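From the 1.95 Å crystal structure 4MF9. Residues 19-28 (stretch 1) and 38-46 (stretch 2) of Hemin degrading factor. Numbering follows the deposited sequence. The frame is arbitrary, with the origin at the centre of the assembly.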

# COMPACT_ATOMS: atom_id res chain seq x y z
N GLU A 19 6.39 -15.24 26.27
CA GLU A 19 4.99 -15.44 26.59
C GLU A 19 4.10 -15.14 25.38
O GLU A 19 3.10 -15.80 25.16
CB GLU A 19 4.55 -14.55 27.73
CG GLU A 19 4.96 -14.96 29.12
CD GLU A 19 5.08 -13.76 30.04
OE1 GLU A 19 4.18 -12.94 30.13
OE2 GLU A 19 6.11 -13.61 30.67
N LEU A 20 4.45 -14.09 24.67
CA LEU A 20 3.67 -13.67 23.52
C LEU A 20 3.79 -14.69 22.40
O LEU A 20 2.79 -15.11 21.82
CB LEU A 20 4.10 -12.28 23.02
CG LEU A 20 3.32 -11.79 21.80
CD1 LEU A 20 1.81 -11.90 22.04
CD2 LEU A 20 3.72 -10.37 21.44
N TYR A 21 5.03 -15.11 22.12
CA TYR A 21 5.26 -16.12 21.08
C TYR A 21 4.43 -17.38 21.34
O TYR A 21 3.77 -17.89 20.43
CB TYR A 21 6.75 -16.48 20.94
CG TYR A 21 6.97 -17.51 19.85
CD1 TYR A 21 6.98 -17.14 18.51
CD2 TYR A 21 7.15 -18.86 20.16
CE1 TYR A 21 7.17 -18.08 17.51
CE2 TYR A 21 7.34 -19.80 19.16
CZ TYR A 21 7.35 -19.41 17.84
OH TYR A 21 7.53 -20.36 16.84
N ARG A 22 4.45 -17.83 22.57
CA ARG A 22 3.70 -19.01 23.00
C ARG A 22 2.21 -18.85 22.88
O ARG A 22 1.53 -19.74 22.45
CB ARG A 22 4.10 -19.46 24.41
CG ARG A 22 3.30 -20.63 25.00
CD ARG A 22 3.07 -21.79 24.04
NE ARG A 22 2.21 -22.86 24.57
CZ ARG A 22 2.58 -23.80 25.45
NH1 ARG A 22 3.80 -23.82 25.94
NH2 ARG A 22 1.72 -24.71 25.86
N ALA A 23 1.73 -17.70 23.26
CA ALA A 23 0.31 -17.36 23.18
C ALA A 23 -0.15 -17.36 21.73
O ALA A 23 -1.27 -17.80 21.41
CB ALA A 23 0.07 -15.99 23.81
N TRP A 24 0.69 -16.85 20.85
CA TRP A 24 0.41 -16.83 19.45
C TRP A 24 0.35 -18.21 18.81
O TRP A 24 -0.58 -18.51 18.13
CB TRP A 24 1.44 -15.98 18.73
CG TRP A 24 1.34 -16.02 17.20
CD1 TRP A 24 0.23 -15.97 16.46
CD2 TRP A 24 2.41 -16.07 16.31
NE1 TRP A 24 0.53 -15.97 15.15
CE2 TRP A 24 1.87 -16.05 15.02
CE3 TRP A 24 3.78 -16.20 16.47
CZ2 TRP A 24 2.66 -16.15 13.90
CZ3 TRP A 24 4.56 -16.26 15.36
CH2 TRP A 24 4.00 -16.25 14.10
N GLN A 25 1.33 -19.05 19.12
CA GLN A 25 1.36 -20.44 18.64
C GLN A 25 0.16 -21.25 19.12
O GLN A 25 -0.36 -22.10 18.39
CB GLN A 25 2.66 -21.12 19.08
CG GLN A 25 3.92 -20.46 18.55
CD GLN A 25 3.99 -20.43 17.03
OE1 GLN A 25 3.87 -21.47 16.38
NE2 GLN A 25 4.17 -19.25 16.46
N ASP A 26 -0.27 -20.99 20.35
CA ASP A 26 -1.47 -21.60 20.89
C ASP A 26 -2.71 -21.18 20.09
O ASP A 26 -3.58 -22.00 19.77
CB ASP A 26 -1.63 -21.21 22.36
CG ASP A 26 -0.65 -21.92 23.27
OD1 ASP A 26 -0.07 -22.94 22.83
OD2 ASP A 26 -0.48 -21.48 24.44
N LEU A 27 -2.77 -19.89 19.77
CA LEU A 27 -3.85 -19.34 18.98
C LEU A 27 -3.85 -19.89 17.59
O LEU A 27 -4.85 -20.43 17.14
CB LEU A 27 -3.66 -17.85 18.83
CG LEU A 27 -4.92 -17.00 18.92
CD1 LEU A 27 -4.77 -15.68 18.20
CD2 LEU A 27 -6.17 -17.72 18.48
N ARG A 28 -2.71 -19.86 16.93
CA ARG A 28 -2.64 -20.40 15.60
C ARG A 28 -2.96 -21.88 15.55
O ARG A 28 -3.51 -22.36 14.58
CB ARG A 28 -1.32 -20.12 14.86
CG ARG A 28 -1.49 -20.43 13.36
CD ARG A 28 -0.48 -19.77 12.50
NE ARG A 28 0.83 -20.26 12.86
CZ ARG A 28 1.85 -20.45 12.03
NH1 ARG A 28 1.78 -20.15 10.74
NH2 ARG A 28 2.96 -20.97 12.52
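Stretch 2 (38-46) DAAALLQVS

Two helical segments can pack through apolar side chains alone, and the rotamers then record how each residue reaches its neighbour. Stretch 2 illustrates the principle. Its helix runs through L42 and crosses the helix of stretch 1 with 114° between their N-to-C directions, the axes approaching to 10.3 Å. The backbones come nearest at W24 and A39, whose CA atoms lie 6.8 Å apart. No hydrogen bond links the stretches.

The small side chain of A39 points toward stretch 1, and its CB lies 3.6 Å from W24 CD1 and 4.0 Å from L27 CD1. The CA-to-CB bond of W24 points sideways relative to stretch 2; with chi1 t and chi2 at 42°, its indole meets A39 obliquely. L43, just beyond the helix, is the most extensively covered residue. The mt conformation of L43 spreads the two methyls over about two turns of stretch 1: CD1 lies 3.7 Å from W24 CB and 4.0 Å from L20 CD1, while CD2 lies 4.2 Å from A23 CB and 4.1 Å from L27 CD1. L27 points toward stretch 2 with chi1 between wells at -140° and chi2 t; in this conformation its CD1 also reaches L42 CB, at 3.9 Å.

The helix ends in a Schellman motif. Q44 takes positive phi (60°), with Q44 N bonded to A41 O at 3.0 Å and V45 N to A40 O at 2.8 Å. The extended backbone of V45 (-132/171) follows, its side chain pointing toward stretch 1. L20 starts out sideways, but its tp rotamer brings its end nearer, placing CD2 3.9 Å from V45 CG2. Outside this apolar strip, R22 and D26, one helical turn apart, form a salt bridge, R22 NE to D26 OD1 at 2.9 Å, within stretch 1.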

# COMPACT_ATOMS: atom_id res chain seq x y z
N ASP A 38 -4.03 -10.55 12.05
CA ASP A 38 -5.23 -10.88 12.78
C ASP A 38 -4.93 -11.39 14.19
O ASP A 38 -5.51 -10.92 15.13
CB ASP A 38 -5.98 -11.99 12.06
CG ASP A 38 -6.33 -11.64 10.65
OD1 ASP A 38 -7.25 -10.92 10.43
OD2 ASP A 38 -5.68 -12.11 9.77
N ALA A 39 -3.97 -12.30 14.28
CA ALA A 39 -3.58 -12.85 15.58
C ALA A 39 -3.10 -11.78 16.54
O ALA A 39 -3.49 -11.77 17.71
CB ALA A 39 -2.52 -13.91 15.40
N ALA A 40 -2.26 -10.87 16.05
CA ALA A 40 -1.75 -9.78 16.88
C ALA A 40 -2.90 -9.00 17.52
O ALA A 40 -2.84 -8.66 18.70
CB ALA A 40 -0.86 -8.84 16.05
N ALA A 41 -3.93 -8.72 16.73
CA ALA A 41 -5.10 -8.04 17.24
C ALA A 41 -5.83 -8.82 18.32
O ALA A 41 -6.14 -8.27 19.36
CB ALA A 41 -6.05 -7.74 16.11
N LEU A 42 -6.02 -10.11 18.10
CA LEU A 42 -6.62 -10.99 19.10
C LEU A 42 -5.77 -11.09 20.37
O LEU A 42 -6.30 -11.24 21.47
CB LEU A 42 -6.86 -12.39 18.52
CG LEU A 42 -8.17 -12.68 17.78
CD1 LEU A 42 -9.36 -12.16 18.57
CD2 LEU A 42 -8.16 -12.12 16.37
N LEU A 43 -4.46 -11.01 20.22
CA LEU A 43 -3.53 -11.03 21.35
C LEU A 43 -3.32 -9.64 21.96
O LEU A 43 -2.55 -9.45 22.85
CB LEU A 43 -2.22 -11.68 20.95
CG LEU A 43 -2.32 -13.04 20.30
CD1 LEU A 43 -1.03 -13.42 19.59
CD2 LEU A 43 -2.69 -14.05 21.36
N GLN A 44 -4.03 -8.71 21.39
CA GLN A 44 -3.98 -7.36 21.82
C GLN A 44 -2.61 -6.71 21.74
O GLN A 44 -2.28 -5.91 22.54
CB GLN A 44 -4.59 -7.31 23.20
CG GLN A 44 -4.64 -5.95 23.84
CD GLN A 44 -5.87 -5.14 23.48
OE1 GLN A 44 -5.92 -3.94 23.76
NE2 GLN A 44 -6.82 -5.77 22.81
N VAL A 45 -1.85 -7.02 20.73
CA VAL A 45 -0.57 -6.35 20.46
C VAL A 45 -0.46 -5.93 18.99
O VAL A 45 -1.30 -6.29 18.17
CB VAL A 45 0.65 -7.25 20.79
CG1 VAL A 45 0.68 -7.60 22.28
CG2 VAL A 45 0.65 -8.51 19.93
N SER A 46 0.57 -5.16 18.67
CA SER A 46 0.83 -4.82 17.27
C SER A 46 1.49 -6.01 16.57
O SER A 46 2.11 -6.86 17.22
CB SER A 46 1.72 -3.60 17.18
OG SER A 46 3.03 -3.89 17.62